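Local structure of B-agarase (Saccharophagus degradans, 4BQ2) at residues D92-I102 and Q151-D162; S446-P455 and D489-P497. The protein hydrolyses beta-linkages of agarose as a family 50 glycoside hydrolase, probably releasing short products from chain ends as an exo-beta-agarase. All blocks are in the same frame, centred on the assembly; numbering follows the deposited sequence.

Contact 1: residues D92-I102 and Q151-D162; sequences DQNGAVFTRSI and QFVWMWGVKNLD
R100 lies beside W154 and F152 where strand 97-102 pairs antiparallel with 153-155. Its side chain is extended from CG to NE (chi3 178°), which sets one guanidinium face against the indole edge, with W154 CE3 3.7 Å from R100 NE. NH1 donates to F152 O at 3.0 Å, near the guanidinium plane; bond and edge contact limit rotation of the group. Next along the strand, M155 and W156 both face T99 in a classic bulge, M155 N bonding to T99 O at 3.2 Å and W156 N weakly. Just before T99, opposite G157, F98 holds CG between backbone N and carbonyl carbon (chi1 77°), bringing CD2 within 3.5 Å of L161 CD1, while its CB meets W154 CH2. At the far end, D162 N donates almost straight (178°) to D92 OD2 at 2.7 Å. D162 OD2 takes N94 ND2 on its anti lone pair and Q93 NE2 from above the carboxylate plane, each at 3.0 Å; its OD1 bonds to S164. D92 OD1 accepts N94 N and A96 N from opposite faces, the first closing an Asx turn. Uncharged donors reach both oxygens of each acid, which probably eases the proximity of two like charges at the turn.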
# COMPACT_ATOMS: atom_id res chain seq x y z
N ASP A 92 -4.85 15.28 -19.93
CA ASP A 92 -4.57 16.05 -21.13
C ASP A 92 -5.34 15.50 -22.33
O ASP A 92 -6.02 14.47 -22.24
CB ASP A 92 -3.06 16.24 -21.38
CG ASP A 92 -2.34 14.97 -21.82
OD1 ASP A 92 -2.95 14.02 -22.39
OD2 ASP A 92 -1.11 14.91 -21.61
N GLN A 93 -5.24 16.19 -23.45
CA GLN A 93 -6.02 15.86 -24.63
C GLN A 93 -5.69 14.52 -25.26
O GLN A 93 -6.44 14.04 -26.11
CB GLN A 93 -5.86 16.95 -25.69
CG GLN A 93 -4.47 17.07 -26.28
CD GLN A 93 -4.35 18.33 -27.10
OE1 GLN A 93 -5.36 18.90 -27.54
NE2 GLN A 93 -3.13 18.82 -27.27
N ASN A 94 -4.58 13.92 -24.85
CA ASN A 94 -4.19 12.61 -25.36
C ASN A 94 -4.57 11.49 -24.40
O ASN A 94 -4.16 10.33 -24.58
CB ASN A 94 -2.70 12.59 -25.61
CG ASN A 94 -2.23 13.81 -26.37
OD1 ASN A 94 -2.65 14.04 -27.50
ND2 ASN A 94 -1.35 14.59 -25.77
N GLY A 95 -5.34 11.84 -23.37
CA GLY A 95 -5.78 10.91 -22.32
C GLY A 95 -4.76 10.61 -21.23
O GLY A 95 -5.04 9.82 -20.34
N ALA A 96 -3.60 11.26 -21.27
CA ALA A 96 -2.60 11.11 -20.21
C ALA A 96 -3.09 11.78 -18.93
O ALA A 96 -3.75 12.79 -19.00
CB ALA A 96 -1.27 11.68 -20.64
N VAL A 97 -2.78 11.19 -17.77
CA VAL A 97 -3.34 11.64 -16.48
C VAL A 97 -2.28 11.57 -15.40
O VAL A 97 -1.45 10.63 -15.39
CB VAL A 97 -4.48 10.73 -15.92
CG1 VAL A 97 -5.38 11.51 -14.97
CG2 VAL A 97 -5.30 10.04 -16.99
N PHE A 98 -2.32 12.52 -14.46
CA PHE A 98 -1.53 12.39 -13.24
C PHE A 98 -2.45 12.58 -12.07
O PHE A 98 -3.49 13.25 -12.20
CB PHE A 98 -0.30 13.34 -13.18
CG PHE A 98 -0.61 14.80 -12.86
CD1 PHE A 98 -1.11 15.18 -11.59
CD2 PHE A 98 -0.33 15.80 -13.77
CE1 PHE A 98 -1.37 16.52 -11.30
CE2 PHE A 98 -0.56 17.14 -13.48
CZ PHE A 98 -1.09 17.50 -12.25
N THR A 99 -2.09 11.95 -10.94
CA THR A 99 -2.89 12.01 -9.72
C THR A 99 -2.03 12.53 -8.58
O THR A 99 -0.95 11.99 -8.30
CB THR A 99 -3.43 10.60 -9.32
OG1 THR A 99 -4.17 10.03 -10.40
CG2 THR A 99 -4.35 10.68 -8.09
N ARG A 100 -2.50 13.57 -7.92
CA ARG A 100 -1.89 14.01 -6.66
C ARG A 100 -3.00 14.03 -5.66
O ARG A 100 -4.16 13.99 -6.02
CB ARG A 100 -1.25 15.41 -6.79
CG ARG A 100 -0.03 15.48 -7.70
CD ARG A 100 0.77 16.78 -7.45
NE ARG A 100 1.97 16.81 -8.30
CZ ARG A 100 3.23 16.87 -7.87
NH1 ARG A 100 3.52 16.95 -6.57
NH2 ARG A 100 4.22 16.88 -8.77
N SER A 101 -2.65 14.09 -4.38
CA SER A 101 -3.67 14.09 -3.35
C SER A 101 -3.11 14.75 -2.11
O SER A 101 -1.86 14.80 -1.91
CB SER A 101 -4.11 12.63 -3.04
OG SER A 101 -5.13 12.65 -2.04
N ILE A 102 -4.02 15.24 -1.26
CA ILE A 102 -3.62 15.85 0.02
C ILE A 102 -4.82 15.91 0.95
O ILE A 102 -5.97 15.79 0.50
CB ILE A 102 -2.99 17.26 -0.21
CG1 ILE A 102 -2.25 17.75 1.03
CG2 ILE A 102 -4.04 18.27 -0.66
CD1 ILE A 102 -1.10 16.85 1.41
N GLN A 151 2.00 21.77 -0.95
CA GLN A 151 2.19 21.08 -2.23
C GLN A 151 1.33 19.81 -2.25
O GLN A 151 1.44 18.98 -1.34
CB GLN A 151 3.68 20.73 -2.46
CG GLN A 151 3.85 20.10 -3.83
CD GLN A 151 5.26 19.89 -4.31
OE1 GLN A 151 6.20 19.65 -3.53
NE2 GLN A 151 5.41 19.90 -5.62
N PHE A 152 0.46 19.66 -3.26
CA PHE A 152 -0.27 18.39 -3.44
C PHE A 152 0.78 17.30 -3.53
O PHE A 152 1.85 17.48 -4.17
CB PHE A 152 -1.08 18.38 -4.74
CG PHE A 152 -2.54 18.79 -4.60
CD1 PHE A 152 -3.53 17.83 -4.35
CD2 PHE A 152 -2.94 20.11 -4.83
CE1 PHE A 152 -4.88 18.18 -4.27
CE2 PHE A 152 -4.28 20.48 -4.74
CZ PHE A 152 -5.26 19.52 -4.47
N VAL A 153 0.50 16.15 -2.92
CA VAL A 153 1.52 15.12 -2.82
C VAL A 153 1.47 14.24 -4.04
O VAL A 153 0.38 13.86 -4.48
CB VAL A 153 1.27 14.25 -1.58
CG1 VAL A 153 2.26 13.11 -1.43
CG2 VAL A 153 1.26 15.12 -0.33
N TRP A 154 2.62 13.80 -4.54
CA TRP A 154 2.63 12.93 -5.70
C TRP A 154 2.10 11.54 -5.32
O TRP A 154 2.51 10.98 -4.31
CB TRP A 154 4.05 12.77 -6.25
CG TRP A 154 4.07 11.90 -7.46
CD1 TRP A 154 4.57 10.63 -7.55
CD2 TRP A 154 3.56 12.23 -8.75
NE1 TRP A 154 4.38 10.13 -8.82
CE2 TRP A 154 3.76 11.10 -9.58
CE3 TRP A 154 2.94 13.38 -9.29
CZ2 TRP A 154 3.40 11.10 -10.94
CZ3 TRP A 154 2.57 13.37 -10.66
CH2 TRP A 154 2.79 12.23 -11.46
N MET A 155 1.21 11.00 -6.17
CA MET A 155 0.65 9.67 -6.01
C MET A 155 1.10 8.75 -7.14
O MET A 155 1.83 7.75 -6.92
CB MET A 155 -0.89 9.74 -5.89
CG MET A 155 -1.37 10.61 -4.73
SD MET A 155 -0.95 9.93 -3.10
CE MET A 155 -2.32 8.79 -2.89
N TRP A 156 0.68 9.06 -8.37
CA TRP A 156 1.07 8.23 -9.53
C TRP A 156 0.64 8.93 -10.81
O TRP A 156 -0.12 9.90 -10.77
CB TRP A 156 0.37 6.85 -9.48
CG TRP A 156 -1.07 6.94 -9.07
CD1 TRP A 156 -2.13 7.35 -9.82
CD2 TRP A 156 -1.59 6.63 -7.77
NE1 TRP A 156 -3.29 7.32 -9.07
CE2 TRP A 156 -2.98 6.88 -7.81
CE3 TRP A 156 -1.01 6.16 -6.58
CZ2 TRP A 156 -3.81 6.68 -6.69
CZ3 TRP A 156 -1.84 5.98 -5.46
CH2 TRP A 156 -3.22 6.23 -5.53
N GLY A 157 1.12 8.39 -11.94
CA GLY A 157 0.63 8.82 -13.24
C GLY A 157 1.73 9.47 -14.06
O GLY A 157 2.94 9.23 -13.84
N VAL A 158 1.33 10.33 -14.99
CA VAL A 158 2.28 10.92 -15.95
C VAL A 158 2.84 12.23 -15.40
O VAL A 158 2.08 13.15 -15.09
CB VAL A 158 1.64 11.12 -17.35
CG1 VAL A 158 2.62 11.84 -18.27
CG2 VAL A 158 1.24 9.78 -17.96
N LYS A 159 4.16 12.32 -15.28
CA LYS A 159 4.81 13.52 -14.73
C LYS A 159 4.77 14.75 -15.66
O LYS A 159 4.70 15.90 -15.20
CB LYS A 159 6.25 13.24 -14.32
CG LYS A 159 6.40 12.64 -12.91
CD LYS A 159 6.42 11.11 -12.93
CE LYS A 159 6.92 10.56 -11.57
NZ LYS A 159 7.23 9.09 -11.68
N ASN A 160 4.86 14.50 -16.96
CA ASN A 160 4.80 15.58 -17.93
C ASN A 160 3.67 15.42 -18.93
O ASN A 160 3.80 14.68 -19.92
CB ASN A 160 6.15 15.74 -18.61
CG ASN A 160 7.22 16.14 -17.62
OD1 ASN A 160 7.21 17.27 -17.11
ND2 ASN A 160 8.08 15.20 -17.27
N LEU A 161 2.57 16.10 -18.63
CA LEU A 161 1.38 16.13 -19.46
C LEU A 161 1.62 17.01 -20.69
O LEU A 161 2.57 17.79 -20.71
CB LEU A 161 0.18 16.67 -18.66
CG LEU A 161 -0.35 15.84 -17.49
CD1 LEU A 161 -1.61 16.47 -16.92
CD2 LEU A 161 -0.61 14.38 -17.90
N ASP A 162 0.74 16.87 -21.70
CA ASP A 162 0.74 17.76 -22.87
C ASP A 162 0.03 19.06 -22.49
O ASP A 162 -1.19 19.17 -22.61
CB ASP A 162 0.05 17.07 -24.07
CG ASP A 162 0.01 17.93 -25.34
OD1 ASP A 162 0.57 19.05 -25.38
OD2 ASP A 162 -0.61 17.45 -26.30

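Contact 2: residues S446-P455 and D489-P497; sequences SGADFWGAMP and DNEKSFGRP
The indole of W451 has F450 CD2 over the centre of one face and E491 at its edge, where NE1 donates to OE1 over 2.8 Å at 165°. That carboxylate oxygen lies almost in the ring plane, approached on its anti side. F450 directs its edge at W451 CE2, and H366 meets both rings. Across the contact, the F494 ring has M454 CE over one face, 3.8 Å from the centroid, a CH-pi contact; SD stands farther above the same ring, completing a Met-aromatic pair. In the M454 chain, chi2 (-66°) brings SD within 3.7 Å of K492 CB and chi3 (-77°) turns CE over the F494 face. K492 CE comes within 3.6 Å of P455 CD, a ring carbon, and NZ goes on to a salt bridge with D489.

Between the two aromatic groups, S493 OG receives F450 N at 2.9 Å and is bonded to two waters: one also binds A448 O, the other W451 N and E491 O. A third joins G452 O to S493 N, so three waters bridge the two segments. A glycerol, probably from the crystallisation liquor, lies about 3 Å from the E491 side chain. W451 on OE1 and N627 on OE2 probably help to orient the glutamate. N490-E491, one residue beyond the end of strand 483-488, is consistent with the acid/base position of clan GH-A (beta/alpha)8 barrels.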
# COMPACT_ATOMS: atom_id res chain seq x y z
N SER A 446 -0.13 -9.86 -17.34
CA SER A 446 -1.40 -9.15 -17.37
C SER A 446 -1.30 -8.01 -18.38
O SER A 446 -2.28 -7.33 -18.63
CB SER A 446 -1.69 -8.54 -15.98
OG SER A 446 -0.80 -7.44 -15.71
N GLY A 447 -0.10 -7.78 -18.91
CA GLY A 447 0.17 -6.60 -19.74
C GLY A 447 0.44 -5.34 -18.93
O GLY A 447 0.74 -4.28 -19.49
N ALA A 448 0.33 -5.43 -17.61
CA ALA A 448 0.56 -4.27 -16.72
C ALA A 448 0.96 -4.75 -15.33
O ALA A 448 0.44 -4.26 -14.31
CB ALA A 448 -0.67 -3.37 -16.64
N ASP A 449 1.87 -5.72 -15.31
CA ASP A 449 2.30 -6.36 -14.08
C ASP A 449 3.07 -5.33 -13.26
O ASP A 449 4.07 -4.75 -13.74
CB ASP A 449 3.22 -7.54 -14.38
CG ASP A 449 2.56 -8.59 -15.24
OD1 ASP A 449 1.33 -8.81 -15.13
OD2 ASP A 449 3.30 -9.23 -16.02
N PHE A 450 2.61 -5.13 -12.03
CA PHE A 450 3.18 -4.13 -11.17
C PHE A 450 4.38 -4.61 -10.34
O PHE A 450 5.53 -4.26 -10.61
CB PHE A 450 2.11 -3.49 -10.28
CG PHE A 450 2.63 -2.29 -9.56
CD1 PHE A 450 2.87 -1.10 -10.27
CD2 PHE A 450 3.00 -2.36 -8.21
CE1 PHE A 450 3.41 0.00 -9.65
CE2 PHE A 450 3.53 -1.24 -7.57
CZ PHE A 450 3.75 -0.06 -8.30
N TRP A 451 4.12 -5.39 -9.30
CA TRP A 451 5.23 -5.88 -8.45
C TRP A 451 6.18 -6.86 -9.17
O TRP A 451 7.34 -7.00 -8.78
CB TRP A 451 4.66 -6.52 -7.18
CG TRP A 451 3.96 -5.56 -6.23
CD1 TRP A 451 2.67 -5.66 -5.78
CD2 TRP A 451 4.53 -4.42 -5.57
NE1 TRP A 451 2.39 -4.64 -4.90
CE2 TRP A 451 3.52 -3.85 -4.76
CE3 TRP A 451 5.80 -3.80 -5.61
CZ2 TRP A 451 3.73 -2.70 -3.98
CZ3 TRP A 451 6.02 -2.66 -4.83
CH2 TRP A 451 4.99 -2.12 -4.02
N GLY A 452 5.70 -7.53 -10.21
CA GLY A 452 6.47 -8.57 -10.90
C GLY A 452 5.59 -9.34 -11.86
O GLY A 452 4.37 -9.19 -11.85
N ALA A 453 6.22 -10.17 -12.69
CA ALA A 453 5.47 -10.98 -13.66
C ALA A 453 4.62 -12.04 -12.95
O ALA A 453 4.94 -12.47 -11.83
CB ALA A 453 6.44 -11.66 -14.62
N MET A 454 3.57 -12.47 -13.62
CA MET A 454 2.63 -13.47 -13.06
C MET A 454 3.12 -14.89 -13.35
O MET A 454 3.76 -15.14 -14.39
CB MET A 454 1.23 -13.22 -13.63
CG MET A 454 0.60 -11.95 -13.08
SD MET A 454 0.26 -12.05 -11.30
CE MET A 454 -1.21 -13.09 -11.32
N PRO A 455 2.85 -15.83 -12.41
CA PRO A 455 3.35 -17.17 -12.58
C PRO A 455 2.54 -17.95 -13.59
O PRO A 455 1.33 -17.75 -13.71
CB PRO A 455 3.15 -17.79 -11.17
CG PRO A 455 1.95 -17.05 -10.61
CD PRO A 455 2.17 -15.64 -11.11
N ASP A 489 1.84 -14.95 -0.96
CA ASP A 489 1.93 -13.91 -2.02
C ASP A 489 1.19 -12.64 -1.62
O ASP A 489 0.69 -12.56 -0.53
CB ASP A 489 1.46 -14.44 -3.39
CG ASP A 489 2.45 -15.41 -4.03
OD1 ASP A 489 3.67 -15.39 -3.65
OD2 ASP A 489 2.01 -16.20 -4.90
N ASN A 490 1.14 -11.62 -2.48
CA ASN A 490 0.58 -10.35 -2.10
C ASN A 490 0.40 -9.47 -3.33
O ASN A 490 1.36 -9.33 -4.12
CB ASN A 490 1.56 -9.65 -1.14
CG ASN A 490 1.12 -8.26 -0.75
OD1 ASN A 490 0.15 -8.12 -0.02
ND2 ASN A 490 1.88 -7.22 -1.17
N GLU A 491 -0.80 -8.90 -3.51
CA GLU A 491 -1.04 -7.89 -4.56
C GLU A 491 -0.50 -8.31 -5.94
O GLU A 491 0.21 -7.56 -6.62
CB GLU A 491 -0.44 -6.55 -4.11
CG GLU A 491 -1.08 -6.02 -2.82
CD GLU A 491 -0.66 -4.60 -2.48
OE1 GLU A 491 0.18 -4.03 -3.21
OE2 GLU A 491 -1.19 -4.05 -1.48
N LYS A 492 -0.87 -9.52 -6.35
CA LYS A 492 -0.50 -10.02 -7.66
C LYS A 492 -1.31 -9.27 -8.71
O LYS A 492 -2.46 -8.90 -8.46
CB LYS A 492 -0.74 -11.54 -7.74
CG LYS A 492 0.01 -12.33 -6.65
CD LYS A 492 0.08 -13.84 -6.97
CE LYS A 492 1.16 -14.10 -8.01
NZ LYS A 492 2.56 -13.85 -7.52
N SER A 493 -0.71 -9.04 -9.86
CA SER A 493 -1.41 -8.36 -10.96
C SER A 493 -2.33 -9.31 -11.73
O SER A 493 -1.99 -9.75 -12.84
CB SER A 493 -0.39 -7.69 -11.89
OG SER A 493 0.26 -6.60 -11.22
N PHE A 494 -3.50 -9.60 -11.15
CA PHE A 494 -4.46 -10.50 -11.77
C PHE A 494 -5.30 -9.79 -12.84
O PHE A 494 -6.03 -10.43 -13.60
CB PHE A 494 -5.42 -11.08 -10.71
CG PHE A 494 -4.90 -12.27 -10.01
CD1 PHE A 494 -4.86 -13.51 -10.64
CD2 PHE A 494 -4.48 -12.18 -8.67
CE1 PHE A 494 -4.39 -14.63 -9.96
CE2 PHE A 494 -4.01 -13.29 -8.00
CZ PHE A 494 -3.96 -14.51 -8.63
N GLY A 495 -5.22 -8.46 -12.88
CA GLY A 495 -5.90 -7.66 -13.92
C GLY A 495 -6.53 -6.42 -13.28
O GLY A 495 -7.24 -6.54 -12.29
N ARG A 496 -6.31 -5.25 -13.89
CA ARG A 496 -6.75 -3.95 -13.36
C ARG A 496 -8.18 -3.60 -13.81
O ARG A 496 -8.61 -4.08 -14.84
CB ARG A 496 -5.82 -2.82 -13.86
CG ARG A 496 -4.38 -2.90 -13.33
CD ARG A 496 -3.57 -1.64 -13.67
NE ARG A 496 -4.32 -0.43 -13.30
CZ ARG A 496 -4.06 0.35 -12.24
NH1 ARG A 496 -3.03 0.09 -11.44
NH2 ARG A 496 -4.83 1.41 -12.01
N PRO A 497 -8.89 -2.76 -13.05
CA PRO A 497 -10.31 -2.48 -13.34
C PRO A 497 -10.53 -1.27 -14.24
O PRO A 497 -11.68 -0.87 -14.44
CB PRO A 497 -10.88 -2.17 -11.95
CG PRO A 497 -9.75 -1.50 -11.26
CD PRO A 497 -8.51 -2.26 -11.71
O HOH W 1 -1.48 -4.69 -12.08
O HOH W 2 1.53 -7.08 -8.97
O HOH W 3 2.36 -9.43 -10.04

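How the contacts relate
From the N terminus, contact 1 comes first: it brings 151-162 back onto 92-102 and closes a 48-residue loop that includes strand 110-115, all within the agarase CBM-like region. Contact 2 opens much later, closing the excursion through helix 460-477 and strand 483-488. The two are therefore in series, neither nested nor crossed, with centres about 22 Å apart and nearest atoms about 7 Å apart. They do not touch, yet the loop enclosed by contact 1 reaches both: L132 O weakly accepts W154 NE1, and N130 bonds to D449 O. V153 against H664 and I102 against M658 similarly join the beta-rich domain to the catalytic part.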